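Serine/threonine-protein kinase Tel1 (Chaetomium thermophilum, PDB 6SKY) is a PI3-kinase-related kinase of the ATM subfamily that uses ATP to phosphorylate serine and threonine residues of proteins, probably in DNA damage signalling. Local coordinates at the interface of chains A and B. Sequence-based numbering; all coordinates share one arbitrary frame. Chains: chain A/B, Serine/threonine-protein kinase Tel1.

The interface of chains A and B. Residues chain A 2220-2221, 2258-2259; chain B 2917-2918, 2921.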
loop_
_atom_site.group_PDB
_atom_site.type_symbol
_atom_site.label_atom_id
_atom_site.label_comp_id
_atom_site.label_asym_id
_atom_site.label_seq_id
_atom_site.Cartn_x
_atom_site.Cartn_y
_atom_site.Cartn_z
ATOM N N MET A 2220 8.027 7.880 9.246
ATOM C CA MET A 2220 7.553 9.020 10.016
ATOM C C MET A 2220 8.496 9.366 11.159
ATOM O O MET A 2220 8.816 10.538 11.376
ATOM C CB MET A 2220 6.157 8.736 10.550
ATOM C CG MET A 2220 5.122 8.561 9.477
ATOM S SD MET A 2220 3.465 8.649 10.149
ATOM C CE MET A 2220 2.510 8.694 8.643
ATOM N N ILE A 2221 8.951 8.366 11.907
ATOM C CA ILE A 2221 9.764 8.680 13.072
ATOM C C ILE A 2221 11.132 9.179 12.650
ATOM O O ILE A 2221 11.696 10.065 13.295
ATOM C CB ILE A 2221 9.861 7.467 14.009
ATOM C CG1 ILE A 2221 8.476 6.887 14.269
ATOM C CG2 ILE A 2221 10.462 7.870 15.320
ATOM C CD1 ILE A 2221 7.522 7.846 14.884
ATOM N N VAL A 2258 0.394 13.829 13.550
ATOM C CA VAL A 2258 -0.059 12.766 12.658
ATOM C C VAL A 2258 0.391 11.403 13.164
ATOM O O VAL A 2258 -0.358 10.426 13.090
ATOM C CB VAL A 2258 0.434 13.026 11.225
ATOM C CG1 VAL A 2258 0.294 11.794 10.380
ATOM C CG2 VAL A 2258 -0.337 14.145 10.619
ATOM N N ALA A 2259 1.608 11.310 13.680
ATOM C CA ALA A 2259 2.159 10.052 14.156
ATOM C C ALA A 2259 1.774 9.730 15.588
ATOM O O ALA A 2259 2.131 8.657 16.075
ATOM C CB ALA A 2259 3.679 10.065 14.038
ATOM N N MET B 2917 0.740 1.838 13.907
ATOM C CA MET B 2917 1.793 2.579 14.591
ATOM C C MET B 2917 1.220 3.710 15.429
ATOM O O MET B 2917 1.572 3.866 16.601
ATOM C CB MET B 2917 2.786 3.126 13.572
ATOM C CG MET B 2917 3.948 3.868 14.195
ATOM S SD MET B 2917 4.737 5.081 13.124
ATOM C CE MET B 2917 3.415 6.259 12.910
ATOM N N ALA B 2918 0.334 4.515 14.846
ATOM C CA ALA B 2918 -0.227 5.649 15.565
ATOM C C ALA B 2918 -1.112 5.200 16.717
ATOM O O ALA B 2918 -1.102 5.808 17.793
ATOM C CB ALA B 2918 -1.014 6.528 14.604
ATOM N N ASN B 2921 1.133 4.009 19.495
ATOM C CA ASN B 2921 1.757 5.168 20.122
ATOM C C ASN B 2921 0.812 5.830 21.105
ATOM O O ASN B 2921 1.199 6.160 22.228
ATOM C CB ASN B 2921 2.196 6.178 19.069
ATOM C CG ASN B 2921 3.414 5.746 18.323
ATOM O OD1 ASN B 2921 3.861 4.619 18.453
ATOM N ND2 ASN B 2921 3.956 6.637 17.520
#
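B:Met2917 reaches over from the FATC segment of one Tel1 copy to meet A:Met2220 and A:Ala2259 in the FAT region of the other. This is one patch of the two-fold interface of the Tel1 dimer, a PI3-kinase-related kinase of the ATM subfamily, and its twin occurs with the chains exchanged. The B side is the first turns of helix 2916-2927; the A side combines the start of helix 2220-2232 with the end of helix 2245-2259.

The apolar part is built around B:Met2917, which has 62 Å² of its surface hidden by chain A. With CG anti to the backbone N (chi1 -178°) and beside the carbonyl carbon, the chain reaches toward chain A, and a bend at chi3 turns the terminal methyl CE toward A:Met2220. The two methionines cross obliquely, with CE of B:Met2917 3.7 Å from the thioether sulphur SD of A:Met2220. CE of B:Met2917 also lies 4.0 Å from CB of A:Ala2259, so one tip touches both chain A helices. Beside it, CD1 of A:Ile2221 comes up to the sulphur SD of B:Met2917 at 4.3 Å, a looser contact.

The polar part is a hydrogen bond from the side-chain amide of B:Asn2921, one turn further along, to the last residue of helix 2245-2259: ND2 of B:Asn2921 donates to the backbone O of A:Ala2259 over 3.1 Å. The nitrogen sits close to the line of the carbonyl (158° at O), but the bond bends to 138° at the hydrogen, and the oxygen lies out of the amide plane. CA and CB of B:Ala2918 lie against the same carbonyl oxygen, with that of A:Val2258 slightly farther from CB. A leucine in place of B:Asn2921 has no N-H to give, and would probably leave the carbonyl oxygen of A:Ala2259 facing an apolar branch, without its mate across the interface.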